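Local structure of exotoxin 3 (Staphylococcus aureus, 2Z8L) at residues His46-Asp51 / Arg72-Leu77; Thr57-Phe62 / Ile79-Glu84; Tyr178-Glu181 / Lys185-Pro188. The protein binds the glycan sialyl Lewis X through its beta-grasp domain and, as a superantigen-like toxin, probably recognises sialylated glycoconjugates of the host. All blocks are in the same frame, centred on the assembly; numbering follows the deposited sequence.

Contact 1: residues His46-Asp51 / Arg72-Leu77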
loop_
_atom_site.group_PDB
_atom_site.type_symbol
_atom_site.label_atom_id
_atom_site.label_comp_id
_atom_site.label_asym_id
_atom_site.label_seq_id
_atom_site.Cartn_x
_atom_site.Cartn_y
_atom_site.Cartn_z
ATOM N N HIS A 46 6.837 9.414 -15.074
ATOM C CA HIS A 46 6.589 8.133 -15.736
ATOM C C HIS A 46 5.248 7.602 -15.277
ATOM O O HIS A 46 4.909 7.697 -14.116
ATOM C CB HIS A 46 7.715 7.157 -15.407
ATOM C CG HIS A 46 9.055 7.623 -15.882
ATOM N ND1 HIS A 46 9.613 7.215 -17.078
ATOM C CD2 HIS A 46 9.915 8.525 -15.354
ATOM C CE1 HIS A 46 10.774 7.822 -17.247
ATOM N NE2 HIS A 46 10.968 8.641 -16.230
ATOM N N TYR A 47 4.450 7.102 -16.224
ATOM C CA TYR A 47 3.076 6.760 -15.943
ATOM C C TYR A 47 2.687 5.441 -16.589
ATOM O O TYR A 47 3.302 4.991 -17.558
ATOM C CB TYR A 47 2.123 7.837 -16.487
ATOM C CG TYR A 47 2.392 9.224 -15.965
ATOM C CD1 TYR A 47 3.118 10.143 -16.700
ATOM C CD2 TYR A 47 1.924 9.599 -14.719
ATOM C CE1 TYR A 47 3.362 11.418 -16.203
ATOM C CE2 TYR A 47 2.160 10.867 -14.210
ATOM C CZ TYR A 47 2.891 11.757 -14.945
ATOM O OH TYR A 47 3.126 13.028 -14.420
ATOM N N LEU A 48 1.616 4.869 -16.061
ATOM C CA LEU A 48 0.893 3.774 -16.691
ATOM C C LEU A 48 -0.542 4.230 -16.782
ATOM O O LEU A 48 -1.107 4.738 -15.800
ATOM C CB LEU A 48 0.940 2.490 -15.867
ATOM C CG LEU A 48 2.007 1.432 -16.046
ATOM C CD1 LEU A 48 1.674 0.243 -15.186
ATOM C CD2 LEU A 48 2.180 1.001 -17.480
ATOM N N ILE A 49 -1.152 4.094 -17.941
ATOM C CA ILE A 49 -2.518 4.501 -18.068
ATOM C C ILE A 49 -3.346 3.255 -18.431
ATOM O O ILE A 49 -2.905 2.380 -19.170
ATOM C CB ILE A 49 -2.673 5.669 -19.088
ATOM C CG1 ILE A 49 -4.107 6.167 -19.136
ATOM C CG2 ILE A 49 -2.126 5.289 -20.445
ATOM C CD1 ILE A 49 -4.253 7.522 -19.799
ATOM N N PHE A 50 -4.575 3.223 -17.934
ATOM C CA PHE A 50 -5.463 2.169 -18.380
ATOM C C PHE A 50 -6.875 2.689 -18.460
ATOM O O PHE A 50 -7.161 3.810 -18.092
ATOM C CB PHE A 50 -5.344 0.927 -17.493
ATOM C CG PHE A 50 -5.707 1.164 -16.052
ATOM C CD1 PHE A 50 -4.777 1.659 -15.156
ATOM C CD2 PHE A 50 -6.988 0.883 -15.602
ATOM C CE1 PHE A 50 -5.119 1.860 -13.841
ATOM C CE2 PHE A 50 -7.323 1.081 -14.257
ATOM C CZ PHE A 50 -6.377 1.573 -13.395
ATOM N N ASP A 51 -7.745 1.896 -19.053
ATOM C CA ASP A 51 -9.116 2.366 -19.229
ATOM C C ASP A 51 -10.105 1.272 -18.891
ATOM O O ASP A 51 -9.829 0.100 -19.090
ATOM C CB ASP A 51 -9.338 2.898 -20.633
ATOM C CG ASP A 51 -9.255 1.821 -21.701
ATOM O OD1 ASP A 51 -8.127 1.374 -21.980
ATOM O OD2 ASP A 51 -10.303 1.434 -22.265
ATOM N N ARG A 72 5.749 -0.947 -23.813
ATOM C CA ARG A 72 4.579 -0.083 -23.968
ATOM C C ARG A 72 3.336 -0.723 -23.351
ATOM O O ARG A 72 2.681 -0.100 -22.516
ATOM C CB ARG A 72 4.360 0.223 -25.447
ATOM C CG ARG A 72 3.024 0.821 -25.795
ATOM C CD ARG A 72 2.737 2.128 -25.077
ATOM N NE ARG A 72 1.596 2.813 -25.721
ATOM C CZ ARG A 72 1.052 3.949 -25.281
ATOM N NH1 ARG A 72 1.549 4.565 -24.221
ATOM N NH2 ARG A 72 0.030 4.489 -25.927
ATOM N N LYS A 73 3.029 -1.967 -23.739
ATOM C CA LYS A 73 1.784 -2.661 -23.335
ATOM C C LYS A 73 2.149 -3.648 -22.239
ATOM O O LYS A 73 2.995 -4.494 -22.460
ATOM C CB LYS A 73 1.134 -3.384 -24.513
ATOM C CG LYS A 73 -0.170 -4.121 -24.203
ATOM C CD LYS A 73 -0.811 -4.690 -25.448
ATOM C CE LYS A 73 -2.072 -5.431 -25.148
ATOM N NZ LYS A 73 -2.900 -5.648 -26.379
ATOM N N ASN A 74 1.462 -3.562 -21.098
ATOM C CA ASN A 74 1.790 -4.342 -19.893
ATOM C C ASN A 74 0.528 -5.038 -19.384
ATOM O O ASN A 74 -0.194 -4.517 -18.534
ATOM C CB ASN A 74 2.348 -3.450 -18.820
ATOM C CG ASN A 74 3.632 -2.808 -19.217
ATOM O OD1 ASN A 74 4.689 -3.398 -19.049
ATOM N ND2 ASN A 74 3.544 -1.648 -19.868
ATOM N N PRO A 75 0.261 -6.247 -19.874
ATOM C CA PRO A 75 -0.910 -6.974 -19.409
ATOM C C PRO A 75 -0.728 -7.642 -18.036
ATOM O O PRO A 75 0.402 -7.745 -17.550
ATOM C CB PRO A 75 -1.116 -8.030 -20.496
ATOM C CG PRO A 75 0.231 -8.206 -21.086
ATOM C CD PRO A 75 1.008 -6.972 -20.920
ATOM N N GLY A 76 -1.830 -8.047 -17.415
ATOM C CA GLY A 76 -1.749 -8.913 -16.266
ATOM C C GLY A 76 -1.257 -8.217 -15.017
ATOM O O GLY A 76 -0.538 -8.820 -14.183
ATOM N N LEU A 77 -1.676 -6.971 -14.851
ATOM C CA LEU A 77 -1.338 -6.207 -13.653
ATOM C C LEU A 77 -2.459 -6.197 -12.638
ATOM O O LEU A 77 -3.634 -6.263 -12.990
ATOM C CB LEU A 77 -1.000 -4.771 -14.055
ATOM C CG LEU A 77 0.094 -4.601 -15.086
ATOM C CD1 LEU A 77 0.301 -3.133 -15.404
ATOM C CD2 LEU A 77 1.359 -5.222 -14.580
#
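Leu48 turns CG to the side of its backbone N, with a chi1 of -91° that lies off the usual staggered value, and then extends through chi2 (-174°) so that both methyls face the segment Arg72-Leu77. Leu77 also carries CG beside its backbone N (chi1 -56°), and the two leucines meet end-on, Leu48 CD1 lying 3.7 Å from Leu77 CD1. The second branch of Leu48 has a different neighbour: CD2 lies 3.8 Å from ND2 of Asn74, whose side chain crosses that of Leu48 at about a right angle. Leu48 thus meets one apolar and one polar side chain, Leu77 through CD1 and Asn74 through CD2. The backbones stay well apart, with Leu48 CA and Asn74 CA 8.8 Å from each other, and no hydrogen bond joins them. This is packing across the interior of the OB-fold domain, whose curled sheet brings strand 45-52 opposite the corner where strand 73-75 gives way to strand 77-81. The corner is a G1 beta bulge, in which Gly76, at a positive phi, and Leu77 both face Val35. Amide ND2 of Asn74, although it borders a methyl, is hydrogen-bonded to the carbonyl O of Thr71 and more weakly to that of Gly37. Val98 on strand 92-100 touches both Leu48 and Leu77.

Contact 2: residues Thr57-Phe62 / Ile79-Glu84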
loop_
_atom_site.group_PDB
_atom_site.type_symbol
_atom_site.label_atom_id
_atom_site.label_comp_id
_atom_site.label_asym_id
_atom_site.label_seq_id
_atom_site.Cartn_x
_atom_site.Cartn_y
_atom_site.Cartn_z
ATOM N N THR A 57 -7.636 5.807 -15.978
ATOM C CA THR A 57 -6.974 5.966 -14.686
ATOM C C THR A 57 -5.512 6.079 -15.001
ATOM O O THR A 57 -5.002 5.269 -15.767
ATOM C CB THR A 57 -7.171 4.747 -13.770
ATOM O OG1 THR A 57 -8.578 4.503 -13.612
ATOM C CG2 THR A 57 -6.433 4.946 -12.402
ATOM N N ARG A 58 -4.837 7.065 -14.435
ATOM C CA ARG A 58 -3.422 7.289 -14.716
ATOM C C ARG A 58 -2.712 7.068 -13.420
ATOM O O ARG A 58 -3.079 7.664 -12.420
ATOM C CB ARG A 58 -3.134 8.719 -15.201
ATOM C CG ARG A 58 -1.729 8.869 -15.727
ATOM C CD ARG A 58 -1.458 10.295 -16.142
ATOM N NE ARG A 58 -1.255 11.146 -14.985
ATOM C CZ ARG A 58 -0.970 12.446 -15.029
ATOM N NH1 ARG A 58 -0.851 13.081 -16.187
ATOM N NH2 ARG A 58 -0.803 13.102 -13.894
ATOM N N ILE A 59 -1.739 6.172 -13.463
ATOM C CA ILE A 59 -0.923 5.811 -12.297
ATOM C C ILE A 59 0.489 6.316 -12.496
ATOM O O ILE A 59 1.124 6.019 -13.501
ATOM C CB ILE A 59 -0.882 4.292 -12.141
ATOM C CG1 ILE A 59 -2.287 3.683 -12.097
ATOM C CG2 ILE A 59 -0.066 3.945 -10.908
ATOM C CD1 ILE A 59 -3.116 4.128 -10.999
ATOM N N GLN A 60 1.010 7.092 -11.555
ATOM C CA GLN A 60 2.394 7.512 -11.636
ATOM C C GLN A 60 3.280 6.425 -11.075
ATOM O O GLN A 60 2.964 5.860 -9.991
ATOM C CB GLN A 60 2.625 8.803 -10.883
ATOM C CG GLN A 60 4.015 9.351 -11.190
ATOM C CD GLN A 60 4.270 10.716 -10.633
ATOM O OE1 GLN A 60 3.372 11.354 -10.084
ATOM N NE2 GLN A 60 5.511 11.160 -10.728
ATOM N N ILE A 61 4.360 6.119 -11.787
ATOM C CA ILE A 61 5.299 5.041 -11.439
ATOM C C ILE A 61 6.592 5.641 -10.911
ATOM O O ILE A 61 7.084 6.658 -11.445
ATOM C CB ILE A 61 5.644 4.213 -12.696
ATOM C CG1 ILE A 61 4.372 3.739 -13.392
ATOM C CG2 ILE A 61 6.536 3.065 -12.334
ATOM C CD1 ILE A 61 3.487 2.985 -12.474
ATOM N N PHE A 62 7.173 5.019 -9.878
ATOM C CA PHE A 62 8.326 5.554 -9.199
ATOM C C PHE A 62 9.411 4.498 -9.052
ATOM O O PHE A 62 9.167 3.281 -9.174
ATOM C CB PHE A 62 7.942 6.004 -7.791
ATOM C CG PHE A 62 6.909 7.089 -7.737
ATOM C CD1 PHE A 62 5.571 6.804 -7.639
ATOM C CD2 PHE A 62 7.304 8.413 -7.841
ATOM C CE1 PHE A 62 4.628 7.826 -7.598
ATOM C CE2 PHE A 62 6.363 9.444 -7.771
ATOM C CZ PHE A 62 5.056 9.146 -7.623
ATOM N N ILE A 79 -3.562 -3.440 -9.598
ATOM C CA ILE A 79 -3.274 -2.072 -9.140
ATOM C C ILE A 79 -4.067 -1.706 -7.900
ATOM O O ILE A 79 -5.293 -1.823 -7.875
ATOM C CB ILE A 79 -3.562 -1.028 -10.247
ATOM C CG1 ILE A 79 -2.958 -1.541 -11.563
ATOM C CG2 ILE A 79 -3.036 0.350 -9.781
ATOM C CD1 ILE A 79 -3.086 -0.641 -12.689
ATOM N N PHE A 80 -3.375 -1.212 -6.875
ATOM C CA PHE A 80 -4.022 -0.675 -5.694
ATOM C C PHE A 80 -4.129 0.811 -5.852
ATOM O O PHE A 80 -3.117 1.503 -5.816
ATOM C CB PHE A 80 -3.210 -1.031 -4.424
ATOM C CG PHE A 80 -3.875 -0.636 -3.182
ATOM C CD1 PHE A 80 -5.055 -1.270 -2.767
ATOM C CD2 PHE A 80 -3.411 0.437 -2.444
ATOM C CE1 PHE A 80 -5.700 -0.826 -1.606
ATOM C CE2 PHE A 80 -4.064 0.868 -1.291
ATOM C CZ PHE A 80 -5.173 0.222 -0.874
ATOM N N VAL A 81 -5.363 1.280 -6.023
ATOM C CA VAL A 81 -5.673 2.650 -6.352
ATOM C C VAL A 81 -6.228 3.407 -5.121
ATOM O O VAL A 81 -7.158 2.927 -4.444
ATOM C CB VAL A 81 -6.724 2.712 -7.543
ATOM C CG1 VAL A 81 -7.106 4.182 -7.812
ATOM C CG2 VAL A 81 -6.206 2.006 -8.775
ATOM N N VAL A 82 -5.627 4.570 -4.840
ATOM C CA VAL A 82 -6.127 5.546 -3.879
ATOM C C VAL A 82 -6.186 6.868 -4.625
ATOM O O VAL A 82 -5.194 7.351 -5.110
ATOM C CB VAL A 82 -5.222 5.636 -2.609
ATOM C CG1 VAL A 82 -5.765 6.716 -1.669
ATOM C CG2 VAL A 82 -5.137 4.291 -1.945
ATOM N N LYS A 83 -7.378 7.415 -4.786
ATOM C CA LYS A 83 -7.539 8.611 -5.581
ATOM C C LYS A 83 -6.759 9.755 -4.968
ATOM O O LYS A 83 -6.939 10.052 -3.781
ATOM C CB LYS A 83 -9.021 8.949 -5.662
ATOM C CG LYS A 83 -9.361 9.897 -6.711
ATOM C CD LYS A 83 -10.881 10.048 -6.824
ATOM C CE LYS A 83 -11.554 8.689 -7.124
ATOM N NZ LYS A 83 -12.800 8.845 -7.953
ATOM N N GLU A 84 -5.847 10.367 -5.724
ATOM C CA GLU A 84 -5.116 11.542 -5.249
ATOM C C GLU A 84 -5.741 12.786 -5.857
ATOM O O GLU A 84 -5.799 13.852 -5.237
ATOM C CB GLU A 84 -3.626 11.488 -5.594
ATOM C CG GLU A 84 -2.863 10.279 -5.040
ATOM C CD GLU A 84 -2.634 10.302 -3.508
ATOM O OE1 GLU A 84 -2.743 11.384 -2.862
ATOM O OE2 GLU A 84 -2.317 9.211 -2.954
#
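The side chains of Ile59 and Ile79 run antiparallel alongside one another, each presenting a different branch to its partner. From Ile59 comes the longer arm: its terminal methyl CD1 lies 4.0 Å from CG2 of Ile79, and the preceding methylene CG1 is almost as close to that methyl, at 4.1 Å. Ile79 therefore answers with its short branch, which rests alongside the last two carbons of the Ile59 chain. The torsions account for this choice. In Ile59 two successive turns, chi1 -54° and chi2 -61°, fold the arm, whereas Ile79 has its CG2 opposite the backbone N and sends CG1 and CD1 off in an extended course (chi2 -177°). The same CD1 of Ile59 has a second, looser neighbour in CG2 of Val81, at 4.4 Å, and so lies near one methyl from each of two residues that project from the same face of strand 77-81. Both beta-carbons, of Ile79 and of Val81, point toward the segment Thr57-Phe62, while Phe80 between them points away. With Ile59 CA and Val81 CA 8.2 Å apart and no hydrogen bond across, the two strands meet here by their side chains alone, as opposed walls of the curled OB-fold sheet. All three touching residues are buried and apolar. Strand 92-100 connects the walls, pairing parallel with strand 55-61 and antiparallel with strand 77-81, and Phe50 from strand 45-52, in one of its two conformers, packs on both Ile59 and Ile79. On the other face of strand 77-81, Phe80 reaches Lys142, Glu143 and Lys147 of helix 141-155, and Val82 farther along touches Phe146 of that helix.

Contact 3: residues Tyr178-Glu181 / Lys185-Pro188; sequences YTFE and KLQP. Unlike the reference sequence in segment 185-188: Pro188 (reference Thr). With SIA (N-acetyl-alpha-neuraminic acid), chain B; GAL (beta-D-galactopyranose), chain C; FUC (alpha-L-fucopyranose), chain D; NAG (2-acetamido-2-deoxy-beta-D-glucopyranose), chain E.
Glu181 and Gln187 approach each other from the edge strand 177-181 of the beta-grasp domain and from the loop that follows it, with Glu181 OE2 and Gln187 NE2 4.4 Å apart and sialyl Lewis X gripped by both. Along the Gln187 chain, CB lies 3.9 Å from O7 of the N-acetylglucosamine and CG closer to that atom, at 3.5 Å. A bend at chi2 (99°) then turns the amide toward the other sugars, with Gln187 CD 3.7 Å from galactose O6. At the tip, NE2 donates to O6 of galactose at 2.9 Å and to O2 of fucose, both with N-H...O angles of 152°, and makes a weak bond to O3 of the N-acetylglucosamine. The other amide atom, OE1, is hydrogen-bonded to Arg190, which fixes the rotation of the group, and weakly accepts from a water that also bridges the backbone N of Glu181 and galactose O6. Glu181 reaches the same sugars along an extended chain: its OE2 accepts from the O6 hydroxyl of galactose and from the O3 hydroxyl of fucose. Galactose O6 is therefore a shared junction, giving its proton to the carboxylate and accepting from the amide.

On the side toward helix 141-155, Phe180 and Leu186 cross obliquely, Phe180 CD1 lying 4.0 Å from Leu186 CD1, and both pack against Asp145 of that helix. Earlier in the strand Thr179 holds the sialic acid carboxylate with two bonds, one from its backbone N to O1A and one from its hydroxyl to O1B; Arg190, Asp193 and the carbonyl O of Tyr177 also bond to this sugar. Tyr178 borders it too, with sialic acid O8 at the edge of the ring, near its plane, 3.5 Å from Tyr178 CD1.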
loop_
_atom_site.group_PDB
_atom_site.type_symbol
_atom_site.label_atom_id
_atom_site.label_comp_id
_atom_site.label_asym_id
_atom_site.label_seq_id
_atom_site.Cartn_x
_atom_site.Cartn_y
_atom_site.Cartn_z
ATOM N N TYR A 178 10.939 -3.332 6.435
ATOM C CA TYR A 178 10.452 -2.082 5.860
ATOM C C TYR A 178 9.723 -1.298 6.959
ATOM O O TYR A 178 8.923 -1.876 7.682
ATOM C CB TYR A 178 9.520 -2.390 4.719
ATOM C CG TYR A 178 10.203 -3.260 3.665
ATOM C CD1 TYR A 178 10.891 -2.701 2.634
ATOM C CD2 TYR A 178 10.133 -4.624 3.745
ATOM C CE1 TYR A 178 11.488 -3.477 1.671
ATOM C CE2 TYR A 178 10.756 -5.436 2.809
ATOM C CZ TYR A 178 11.439 -4.839 1.773
ATOM O OH TYR A 178 12.028 -5.632 0.809
ATOM N N THR A 179 9.957 0.006 7.032
ATOM C CA THR A 179 9.450 0.830 8.111
ATOM C C THR A 179 8.535 1.903 7.523
ATOM O O THR A 179 8.911 2.565 6.529
ATOM C CB THR A 179 10.573 1.588 8.844
ATOM O OG1 THR A 179 11.491 0.638 9.341
ATOM C CG2 THR A 179 10.007 2.344 10.044
ATOM N N PHE A 180 7.389 2.074 8.176
ATOM C CA PHE A 180 6.372 3.126 7.846
ATOM C C PHE A 180 6.265 4.049 9.006
ATOM O O PHE A 180 5.780 3.651 10.067
ATOM C CB PHE A 180 4.956 2.590 7.487
ATOM C CG PHE A 180 4.962 1.492 6.439
ATOM C CD1 PHE A 180 5.738 1.608 5.341
ATOM C CD2 PHE A 180 4.099 0.402 6.559
ATOM C CE1 PHE A 180 5.745 0.593 4.354
ATOM C CE2 PHE A 180 4.077 -0.590 5.606
ATOM C CZ PHE A 180 4.917 -0.469 4.487
ATOM N N GLU A 181 6.788 5.272 8.888
ATOM C CA GLU A 181 6.673 6.244 9.976
ATOM C C GLU A 181 5.253 6.791 9.987
ATOM O O GLU A 181 4.778 7.381 8.986
ATOM C CB GLU A 181 7.634 7.399 9.764
ATOM C CG GLU A 181 9.096 7.057 9.711
ATOM C CD GLU A 181 9.917 8.345 9.392
ATOM O OE1 GLU A 181 10.074 9.147 10.324
ATOM O OE2 GLU A 181 10.325 8.593 8.226
ATOM N N LYS A 185 2.401 10.754 5.724
ATOM C CA LYS A 185 2.029 9.850 4.669
ATOM C C LYS A 185 3.278 9.061 4.178
ATOM O O LYS A 185 4.427 9.557 4.280
ATOM C CB LYS A 185 1.405 10.687 3.540
ATOM C CG LYS A 185 0.645 9.927 2.563
ATOM C CD LYS A 185 0.074 10.841 1.463
ATOM C CE LYS A 185 -0.881 11.844 1.936
ATOM N NZ LYS A 185 -1.472 12.515 0.659
ATOM N N LEU A 186 3.059 7.854 3.680
ATOM C CA LEU A 186 4.133 7.132 2.978
ATOM C C LEU A 186 4.677 8.011 1.860
ATOM O O LEU A 186 3.871 8.664 1.142
ATOM C CB LEU A 186 3.633 5.828 2.367
ATOM C CG LEU A 186 4.651 4.965 1.622
ATOM C CD1 LEU A 186 5.698 4.493 2.613
ATOM C CD2 LEU A 186 3.954 3.733 1.035
ATOM N N GLN A 187 6.007 8.056 1.702
ATOM C CA GLN A 187 6.619 8.931 0.691
ATOM C C GLN A 187 6.228 8.460 -0.694
ATOM O O GLN A 187 6.300 7.273 -0.974
ATOM C CB GLN A 187 8.121 8.908 0.828
ATOM C CG GLN A 187 8.641 9.405 2.188
ATOM C CD GLN A 187 8.984 8.269 3.159
ATOM O OE1 GLN A 187 8.222 7.287 3.283
ATOM N NE2 GLN A 187 10.140 8.382 3.844
ATOM N N PRO A 188 5.768 9.383 -1.562
ATOM C CA PRO A 188 5.388 8.981 -2.918
ATOM C C PRO A 188 6.441 8.147 -3.652
ATOM O O PRO A 188 6.093 7.171 -4.254
ATOM C CB PRO A 188 5.175 10.308 -3.599
ATOM C CG PRO A 188 4.606 11.124 -2.551
ATOM C CD PRO A 188 5.482 10.815 -1.364
HETATM C C1 SIA B . 13.353 0.934 6.206
HETATM C C2 SIA B . 14.603 1.249 5.378
HETATM C C3 SIA B . 15.806 0.411 5.815
HETATM C C4 SIA B . 15.638 -1.050 5.412
HETATM C C5 SIA B . 15.336 -1.206 3.911
HETATM C C6 SIA B . 14.128 -0.319 3.585
HETATM C C7 SIA B . 13.696 -0.285 2.124
HETATM C C8 SIA B . 12.640 0.806 1.886
HETATM C C9 SIA B . 11.931 0.733 0.556
HETATM C C10 SIA B . 15.583 -3.349 2.722
HETATM C C11 SIA B . 15.098 -4.770 2.603
HETATM N N5 SIA B . 15.007 -2.614 3.660
HETATM O O1A SIA B . 12.272 1.011 5.580
HETATM O O1B SIA B . 13.413 0.671 7.434
HETATM O O4 SIA B . 16.820 -1.817 5.817
HETATM O O6 SIA B . 14.453 1.022 3.974
HETATM O O7 SIA B . 14.811 0.050 1.297
HETATM O O8 SIA B . 11.707 0.691 2.977
HETATM O O9 SIA B . 11.026 1.823 0.334
HETATM O O10 SIA B . 16.436 -2.852 1.989
HETATM C C1 GAL C . 13.609 5.611 3.802
HETATM C C2 GAL C . 14.717 4.716 4.330
HETATM C C3 GAL C . 14.040 3.591 5.107
HETATM C C4 GAL C . 13.172 4.184 6.222
HETATM C C5 GAL C . 12.149 5.177 5.660
HETATM C C6 GAL C . 11.307 5.831 6.733
HETATM O O2 GAL C . 15.410 4.192 3.197
HETATM O O3 GAL C . 14.975 2.627 5.613
HETATM O O4 GAL C . 14.017 4.848 7.131
HETATM O O5 GAL C . 12.843 6.171 4.877
HETATM O O6 GAL C . 10.415 6.818 6.238
HETATM C C1 FUC D . 13.835 10.181 4.008
HETATM C C2 FUC D . 12.872 10.798 5.031
HETATM C C3 FUC D . 12.616 9.846 6.186
HETATM C C4 FUC D . 13.938 9.348 6.754
HETATM C C5 FUC D . 14.828 8.794 5.636
HETATM C C6 FUC D . 16.174 8.263 6.096
HETATM O O2 FUC D . 11.641 11.167 4.439
HETATM O O3 FUC D . 11.806 10.501 7.165
HETATM O O4 FUC D . 14.557 10.474 7.321
HETATM O O5 FUC D . 15.028 9.771 4.637
HETATM C C1 NAG E . 13.232 8.715 -0.490
HETATM C C2 NAG E . 12.843 9.347 0.867
HETATM C C3 NAG E . 13.537 8.675 2.047
HETATM C C4 NAG E . 13.394 7.156 1.967
HETATM C C5 NAG E . 13.827 6.720 0.562
HETATM C C6 NAG E . 13.832 5.229 0.249
HETATM C C7 NAG E . 12.183 11.713 0.792
HETATM C C8 NAG E . 12.712 13.131 0.874
HETATM N N2 NAG E . 13.110 10.767 0.908
HETATM O O1 NAG E . 12.487 9.308 -1.549
HETATM O O3 NAG E . 13.049 9.192 3.297
HETATM O O4 NAG E . 14.241 6.629 2.988
HETATM O O5 NAG E . 12.960 7.313 -0.404
HETATM O O6 NAG E . 12.639 4.617 0.638
HETATM O O7 NAG E . 10.974 11.497 0.649
HETATM O O HOH W 1 7.677 5.996 6.314
#

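How the contacts relate
From the N terminus, the chain first runs through strand 45-52 and then strand 55-61, which supply the first halves of contacts 1 and 2. Contact 1 closes when residues 72-77 come back over strand 45-52, and contact 2 when residues 79-84 return to strand 55-61. The two loops cross, since contact 2 opens before contact 1 has closed and closes after it, and together they tie the walls of the OB-fold domain. Contact 3 follows in series as a short loop within the beta-grasp domain, its centre about 25 Å from that of contact 1. It touches contact 2 at the domain interface, where Phe62 CD1 lies 3.4 Å from Pro188 O.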